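Long-range contacts in carnitinyl-CoA dehydratase (PDB 3R9S), which probably catalyses the dehydration of carnitinyl-CoA to crotonobetainyl-CoA, as a trimeric member of the crotonase (enoyl-CoA hydratase/isomerase) family: residues E28-V33 with D64-A69; I100-I105 with S210-K215. All coordinates share one frame; numbering follows the deposited sequence.

Contact 1. Residues E28-V33 with D64-A69; sequences EARNAV and DKSFCA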
ATOM      1  N   GLU A  28     -16.425  19.710 -26.055  1.00 45.58           N
ATOM      2  CA  GLU A  28     -15.659  20.372 -27.110  1.00 45.91           C
ATOM      3  C   GLU A  28     -14.219  20.646 -26.671  1.00 45.62           C
ATOM      4  O   GLU A  28     -13.322  20.731 -27.509  1.00 45.90           O
ATOM      5  CB  GLU A  28     -16.360  21.656 -27.579  1.00 47.06           C
ATOM      6  N   ALA A  29     -13.990  20.722 -25.359  1.00 45.37           N
ATOM      7  CA  ALA A  29     -12.640  20.850 -24.796  1.00 44.67           C
ATOM      8  C   ALA A  29     -12.165  19.553 -24.100  1.00 44.25           C
ATOM      9  O   ALA A  29     -11.335  19.588 -23.168  1.00 44.02           O
ATOM     10  CB  ALA A  29     -12.609  22.017 -23.828  1.00 44.43           C
ATOM     11  N   ARG A  30     -12.679  18.412 -24.552  1.00 43.88           N
ATOM     12  CA  ARG A  30     -12.312  17.096 -23.983  1.00 42.85           C
ATOM     13  C   ARG A  30     -12.502  17.035 -22.476  1.00 40.91           C
ATOM     14  O   ARG A  30     -11.736  16.361 -21.764  1.00 39.16           O
ATOM     15  CB  ARG A  30     -10.873  16.719 -24.351  1.00 43.39           C
ATOM     16  CG  ARG A  30     -10.571  16.864 -25.839  1.00 47.41           C
ATOM     17  CD  ARG A  30      -9.320  16.089 -26.231  1.00 51.37           C
ATOM     18  NE  ARG A  30      -8.092  16.781 -25.847  1.00 55.06           N
ATOM     19  CZ  ARG A  30      -6.951  16.178 -25.493  1.00 57.20           C
ATOM     20  NH1 ARG A  30      -6.854  14.845 -25.440  1.00 58.14           N
ATOM     21  NH2 ARG A  30      -5.896  16.917 -25.177  1.00 57.01           N
ATOM     22  N   ASN A  31     -13.541  17.736 -22.013  1.00 39.60           N
ATOM     23  CA  ASN A  31     -13.873  17.851 -20.606  1.00 38.97           C
ATOM     24  C   ASN A  31     -12.670  18.223 -19.713  1.00 38.45           C
ATOM     25  O   ASN A  31     -12.539  17.744 -18.587  1.00 37.98           O
ATOM     26  CB  ASN A  31     -14.585  16.576 -20.141  1.00 38.33           C
ATOM     27  CG  ASN A  31     -15.935  16.393 -20.840  1.00 40.13           C
ATOM     28  OD1 ASN A  31     -16.660  17.374 -21.072  1.00 35.79           O
ATOM     29  ND2 ASN A  31     -16.274  15.138 -21.190  1.00 38.21           N
ATOM     30  N   ALA A  32     -11.804  19.100 -20.227  1.00 38.23           N
ATOM     31  CA  ALA A  32     -10.742  19.680 -19.408  1.00 37.79           C
ATOM     32  C   ALA A  32     -11.376  20.578 -18.340  1.00 37.66           C
ATOM     33  O   ALA A  32     -12.418  21.192 -18.574  1.00 37.77           O
ATOM     34  CB  ALA A  32      -9.737  20.460 -20.266  1.00 37.27           C
ATOM     35  N   VAL A  33     -10.743  20.632 -17.166  1.00 37.60           N
ATOM     36  CA  VAL A  33     -11.271  21.369 -16.031  1.00 37.08           C
ATOM     37  C   VAL A  33     -10.830  22.820 -16.050  1.00 37.82           C
ATOM     38  O   VAL A  33      -9.630  23.126 -16.141  1.00 38.43           O
ATOM     39  CB  VAL A  33     -10.797  20.768 -14.710  1.00 37.42           C
ATOM     40  CG1 VAL A  33     -11.243  21.672 -13.510  1.00 36.32           C
ATOM     41  CG2 VAL A  33     -11.288  19.300 -14.579  1.00 34.66           C
ATOM     42  N   ASP A  64     -18.860  10.492 -25.552  1.00 44.29           N
ATOM     43  CA  ASP A  64     -18.268   9.155 -25.686  1.00 44.91           C
ATOM     44  C   ASP A  64     -16.735   9.151 -25.825  1.00 44.94           C
ATOM     45  O   ASP A  64     -16.146   8.084 -26.011  1.00 44.94           O
ATOM     46  CB  ASP A  64     -18.872   8.461 -26.912  1.00 45.46           C
ATOM     47  CG  ASP A  64     -18.681   6.945 -26.896  1.00 46.30           C
ATOM     48  OD1 ASP A  64     -19.049   6.294 -25.902  1.00 47.12           O
ATOM     49  OD2 ASP A  64     -18.165   6.388 -27.889  1.00 48.70           O
ATOM     50  N   LYS A  65     -16.090  10.316 -25.710  1.00 45.30           N
ATOM     51  CA  LYS A  65     -14.636  10.446 -25.988  1.00 45.39           C
ATOM     52  C   LYS A  65     -13.761  10.677 -24.746  1.00 44.03           C
ATOM     53  O   LYS A  65     -12.695  10.078 -24.616  1.00 43.66           O
ATOM     54  CB  LYS A  65     -14.383  11.595 -26.977  1.00 45.88           C
ATOM     55  CG  LYS A  65     -14.786  11.315 -28.424  1.00 49.46           C
ATOM     56  CD  LYS A  65     -14.730  12.596 -29.296  1.00 51.89           C
ATOM     57  CE  LYS A  65     -14.562  12.266 -30.783  1.00 55.03           C
ATOM     58  NZ  LYS A  65     -15.010  13.374 -31.724  1.00 56.67           N
ATOM     59  N   SER A  66     -14.212  11.564 -23.856  1.00 43.48           N
ATOM     60  CA  SER A  66     -13.407  12.019 -22.723  1.00 42.49           C
ATOM     61  C   SER A  66     -14.137  11.973 -21.388  1.00 41.26           C
ATOM     62  O   SER A  66     -15.255  12.460 -21.251  1.00 40.59           O
ATOM     63  CB  SER A  66     -12.928  13.457 -22.950  1.00 42.60           C
ATOM     64  OG  SER A  66     -12.311  13.592 -24.216  1.00 45.27           O
ATOM     65  N   PHE A  67     -13.468  11.408 -20.389  1.00 40.53           N
ATOM     66  CA  PHE A  67     -13.859  11.615 -18.993  1.00 39.59           C
ATOM     67  C   PHE A  67     -13.362  13.006 -18.589  1.00 39.60           C
ATOM     68  O   PHE A  67     -14.145  13.882 -18.190  1.00 39.50           O
ATOM     69  CB  PHE A  67     -13.244  10.528 -18.121  1.00 38.71           C
ATOM     70  CG  PHE A  67     -13.392  10.763 -16.663  1.00 37.61           C
ATOM     71  CD1 PHE A  67     -14.629  10.617 -16.047  1.00 37.28           C
ATOM     72  CD2 PHE A  67     -12.289  11.078 -15.890  1.00 35.67           C
ATOM     73  CE1 PHE A  67     -14.769  10.827 -14.685  1.00 38.09           C
ATOM     74  CE2 PHE A  67     -12.407  11.271 -14.538  1.00 35.84           C
ATOM     75  CZ  PHE A  67     -13.651  11.165 -13.926  1.00 36.90           C
ATOM     76  N   CYS A  68     -12.049  13.201 -18.722  1.00 39.15           N
ATOM     77  CA  CYS A  68     -11.426  14.491 -18.477  1.00 38.77           C
ATOM     78  C   CYS A  68      -9.986  14.439 -18.977  1.00 38.72           C
ATOM     79  O   CYS A  68      -9.201  13.631 -18.521  1.00 38.28           O
ATOM     80  CB  CYS A  68     -11.494  14.855 -16.987  1.00 38.76           C
ATOM     81  SG  CYS A  68     -10.448  16.238 -16.493  1.00 38.00           S
ATOM     82  N   ALA A  69      -9.646  15.316 -19.912  1.00 39.18           N
ATOM     83  CA  ALA A  69      -8.334  15.297 -20.538  1.00 39.72           C
ATOM     84  C   ALA A  69      -7.245  15.929 -19.656  1.00 39.69           C
ATOM     85  O   ALA A  69      -6.060  15.809 -19.950  1.00 40.50           O
ATOM     86  CB  ALA A  69      -8.392  15.974 -21.908  1.00 40.00           C
TER
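With CG anti to its own carbonyl carbon (chi1 -65°), Asn31 turns its amide onto Ser66, while Arg30, bent at chi3 (-78°), brings its guanidinium over Ala69. These are two loops of the crotonase fold, each following a parallel strand of the main sheet, 19-24 and 56-61. Asn31 ND2 donates to Ser66 O at 2.9 Å; the acceptor lies in the amide plane, but the donor stands well above the carbonyl plane. ND2 also reaches Ala62 O and OD1 accepts from Arg26 N, so bonds at both ends of the amide fix its rotation. Ser66 O is shared with Asn109 ND2. On the backbone, Ala69 N donates to Arg30 O at 3.0 Å. The CB of Ala69 sits 3.8 Å above the centre of the Arg30 guanidinium plane and 3.6 Å from Arg30 CB. Next to this, Cys68 CA makes a CA-H...O contact of 3.4 Å with Asn31 O. The Val33 side chain lies about 8 Å from the bound benzoic acid, near its pocket but not lining it. Val33 CG2 packs against Cys68 SG at 3.7 Å.

Contact 2. Residues I100-I105 with S210-K215; sequences IDKPTI and SVQASK. With EDO (1,2-ethanediol), chain E.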
ATOM      1  N   ILE A 100     -16.633  14.522   1.125  1.00 37.85           N
ATOM      2  CA  ILE A 100     -18.000  14.396   1.591  1.00 38.25           C
ATOM      3  C   ILE A 100     -18.218  12.988   2.135  1.00 38.80           C
ATOM      4  O   ILE A 100     -17.502  12.055   1.792  1.00 37.73           O
ATOM      5  CB  ILE A 100     -19.039  14.707   0.491  1.00 38.16           C
ATOM      6  CG1 ILE A 100     -18.868  13.774  -0.712  1.00 37.51           C
ATOM      7  CG2 ILE A 100     -18.973  16.198   0.053  1.00 37.79           C
ATOM      8  CD1 ILE A 100     -20.215  13.506  -1.436  1.00 36.98           C
ATOM      9  N   ASP A 101     -19.248  12.852   2.964  1.00 40.08           N
ATOM     10  CA  ASP A 101     -19.560  11.606   3.657  1.00 41.16           C
ATOM     11  C   ASP A 101     -20.103  10.538   2.723  1.00 40.68           C
ATOM     12  O   ASP A 101     -20.034   9.358   3.037  1.00 40.71           O
ATOM     13  CB  ASP A 101     -20.616  11.866   4.749  1.00 42.00           C
ATOM     14  CG  ASP A 101     -20.084  12.684   5.893  1.00 45.28           C
ATOM     15  OD1 ASP A 101     -18.923  12.446   6.331  1.00 48.88           O
ATOM     16  OD2 ASP A 101     -20.828  13.553   6.385  1.00 49.66           O
ATOM     17  N   LYS A 102     -20.682  10.972   1.606  1.00 40.58           N
ATOM     18  CA  LYS A 102     -21.372  10.082   0.691  1.00 40.60           C
ATOM     19  C   LYS A 102     -20.322   9.440  -0.232  1.00 39.94           C
ATOM     20  O   LYS A 102     -19.413  10.120  -0.696  1.00 40.28           O
ATOM     21  CB  LYS A 102     -22.382  10.865  -0.167  1.00 41.04           C
ATOM     22  CG  LYS A 102     -23.750  11.317   0.439  1.00 42.51           C
ATOM     23  CD  LYS A 102     -23.902  11.298   1.933  1.00 42.21           C
ATOM     24  CE  LYS A 102     -24.807  12.444   2.434  1.00 42.20           C
ATOM     25  NZ  LYS A 102     -26.019  12.734   1.611  1.00 41.48           N
ATOM     26  N   PRO A 103     -20.465   8.141  -0.534  1.00 39.57           N
ATOM     27  CA  PRO A 103     -19.554   7.477  -1.466  1.00 38.59           C
ATOM     28  C   PRO A 103     -19.559   8.083  -2.860  1.00 37.69           C
ATOM     29  O   PRO A 103     -20.634   8.398  -3.392  1.00 37.15           O
ATOM     30  CB  PRO A 103     -20.088   6.042  -1.516  1.00 39.12           C
ATOM     31  CG  PRO A 103     -21.460   6.120  -1.009  1.00 40.26           C
ATOM     32  CD  PRO A 103     -21.465   7.199  -0.000  1.00 39.89           C
ATOM     33  N   THR A 104     -18.365   8.233  -3.432  1.00 36.33           N
ATOM     34  CA  THR A 104     -18.191   8.783  -4.772  1.00 36.29           C
ATOM     35  C   THR A 104     -17.626   7.747  -5.736  1.00 35.74           C
ATOM     36  O   THR A 104     -16.702   7.005  -5.390  1.00 35.57           O
ATOM     37  CB  THR A 104     -17.244   9.994  -4.752  1.00 36.55           C
ATOM     38  OG1 THR A 104     -15.934   9.594  -4.302  1.00 36.66           O
ATOM     39  CG2 THR A 104     -17.800  11.085  -3.843  1.00 35.67           C
ATOM     40  N   ILE A 105     -18.188   7.705  -6.940  1.00 34.90           N
ATOM     41  CA  ILE A 105     -17.776   6.771  -7.969  1.00 34.45           C
ATOM     42  C   ILE A 105     -17.474   7.509  -9.261  1.00 34.41           C
ATOM     43  O   ILE A 105     -18.348   8.178  -9.781  1.00 35.17           O
ATOM     44  CB  ILE A 105     -18.883   5.769  -8.319  1.00 34.78           C
ATOM     45  CG1 ILE A 105     -19.266   4.918  -7.117  1.00 35.03           C
ATOM     46  CG2 ILE A 105     -18.427   4.901  -9.488  1.00 33.05           C
ATOM     47  CD1 ILE A 105     -20.665   4.310  -7.253  1.00 38.55           C
ATOM     48  N   SER A 210     -23.703   3.812   8.590  1.00 42.55           N
ATOM     49  CA  SER A 210     -22.592   2.847   8.574  1.00 42.21           C
ATOM     50  C   SER A 210     -21.593   3.059   7.422  1.00 41.23           C
ATOM     51  O   SER A 210     -20.378   3.011   7.619  1.00 40.28           O
ATOM     52  CB  SER A 210     -23.136   1.427   8.471  1.00 42.04           C
ATOM     53  OG  SER A 210     -23.788   1.073   9.655  1.00 42.98           O
ATOM     54  N   VAL A 211     -22.124   3.244   6.217  1.00 40.79           N
ATOM     55  CA  VAL A 211     -21.295   3.466   5.033  1.00 40.27           C
ATOM     56  C   VAL A 211     -20.455   4.721   5.239  1.00 40.10           C
ATOM     57  O   VAL A 211     -19.254   4.764   4.926  1.00 39.63           O
ATOM     58  CB  VAL A 211     -22.187   3.628   3.783  1.00 40.74           C
ATOM     59  CG1 VAL A 211     -21.400   4.193   2.593  1.00 40.79           C
ATOM     60  CG2 VAL A 211     -22.849   2.312   3.437  1.00 39.84           C
ATOM     61  N   GLN A 212     -21.094   5.738   5.798  1.00 40.18           N
ATOM     62  CA  GLN A 212     -20.477   7.034   5.942  1.00 40.40           C
ATOM     63  C   GLN A 212     -19.450   7.079   7.076  1.00 39.29           C
ATOM     64  O   GLN A 212     -18.389   7.659   6.912  1.00 38.40           O
ATOM     65  CB  GLN A 212     -21.568   8.094   6.072  1.00 41.32           C
ATOM     66  CG  GLN A 212     -22.225   8.314   4.723  1.00 43.83           C
ATOM     67  CD  GLN A 212     -23.635   8.844   4.778  1.00 48.48           C
ATOM     68  OE1 GLN A 212     -23.998   9.661   5.652  1.00 49.80           O
ATOM     69  NE2 GLN A 212     -24.445   8.405   3.810  1.00 50.14           N
ATOM     70  N   ALA A 213     -19.758   6.447   8.202  1.00 38.92           N
ATOM     71  CA  ALA A 213     -18.757   6.206   9.248  1.00 38.91           C
ATOM     72  C   ALA A 213     -17.569   5.391   8.707  1.00 38.15           C
ATOM     73  O   ALA A 213     -16.428   5.673   9.043  1.00 37.58           O
ATOM     74  CB  ALA A 213     -19.379   5.491  10.438  1.00 39.04           C
ATOM     75  N   SER A 214     -17.836   4.403   7.856  1.00 38.11           N
ATOM     76  CA  SER A 214     -16.768   3.546   7.301  1.00 38.23           C
ATOM     77  C   SER A 214     -15.799   4.361   6.435  1.00 37.72           C
ATOM     78  O   SER A 214     -14.578   4.222   6.509  1.00 37.06           O
ATOM     79  CB  SER A 214     -17.368   2.408   6.474  1.00 37.78           C
ATOM     80  OG  SER A 214     -17.974   1.421   7.297  1.00 40.17           O
ATOM     81  N   LYS A 215     -16.376   5.216   5.613  1.00 37.58           N
ATOM     82  CA  LYS A 215     -15.603   6.088   4.758  1.00 37.53           C
ATOM     83  C   LYS A 215     -14.700   7.009   5.573  1.00 37.67           C
ATOM     84  O   LYS A 215     -13.505   7.108   5.299  1.00 37.94           O
ATOM     85  CB  LYS A 215     -16.538   6.916   3.868  1.00 36.89           C
ATOM     86  CG  LYS A 215     -15.816   7.723   2.842  1.00 36.04           C
ATOM     87  CD  LYS A 215     -16.723   8.261   1.758  1.00 34.15           C
ATOM     88  CE  LYS A 215     -16.000   9.381   1.043  1.00 34.58           C
ATOM     89  NZ  LYS A 215     -16.737   9.806  -0.134  1.00 34.89           N
TER
HETATM   90  C1  EDO E 265     -14.168  13.037  -4.032  1.00 52.36           C
HETATM   91  O1  EDO E 265     -14.523  11.733  -3.545  1.00 52.69           O
HETATM   92  C2  EDO E 265     -14.420  14.037  -2.938  1.00 52.90           C
HETATM   93  O2  EDO E 265     -15.830  14.163  -2.762  1.00 52.18           O
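Lys215 NZ is gripped by the carboxylate of Asp124, in a salt bridge through OD2, and by two backbone carbonyls of the turn before strand 104-108: Lys102 O at 2.8 Å, and Ile100 O through a weak bond at 3.1 Å. The Lys102 bond meets its carbonyl from above, 48° out of the plane. Lys215 CG lies anti to the backbone N (chi1 -173°) and the chain stays extended beyond it, which carries the ammonium from the helix across to the turn. One turn of helix earlier, Gln212 lays its CG against Asp101 O at 3.0 Å, while its side chain crosses that of Lys102 obliquely, NE2 lying 3.5 Å from Lys102 CD. Val211 CG1 meets Pro103 CD at 4.0 Å, the two side chains running at about a right angle.

In the second shell, Asp124 OD2 also accepts from Thr104 N, so one carboxylate helps place both the lysine and the strand start; it probably balances the buried charge. Asp101 bonds Gln49 and forms a salt bridge with Arg216, and Lys102 NZ reaches Ala48 O and Val54 O. Thr104 OG1 shares a 2.7 Å hydrogen bond with O1 of an ethanediol, probably from the crystallisation liquor. Helix 208-219 thus packs on the entry to central strand 104-108, with Ile203 of helix 192-204 against Pro103 and Val211, helix 35-50 against Ile100, and Leu167 of the second subunit against Pro103.

From the N terminus, the chain passes through strand 19-24, helix 35-50 and strand 56-61 before contact 1 closes a loop between 28-33 and 64-69, joining the segments that follow two neighbouring parallel strands. Contact 2 opens later, at 100-105, and closes at 210-215 after 104 intervening residues. The two loops therefore follow in series and neither nest nor cross. The centres of contact 1 and contact 2 lie 27 Å apart, on opposite sides of the chain centre, although the nearest atoms of contact 1 and contact 2 are about 7 Å apart. Contact 1 lies near the benzoic acid pocket, whereas contact 2 ties helix 208-219 to the start of strand 104-108, beside the second subunit.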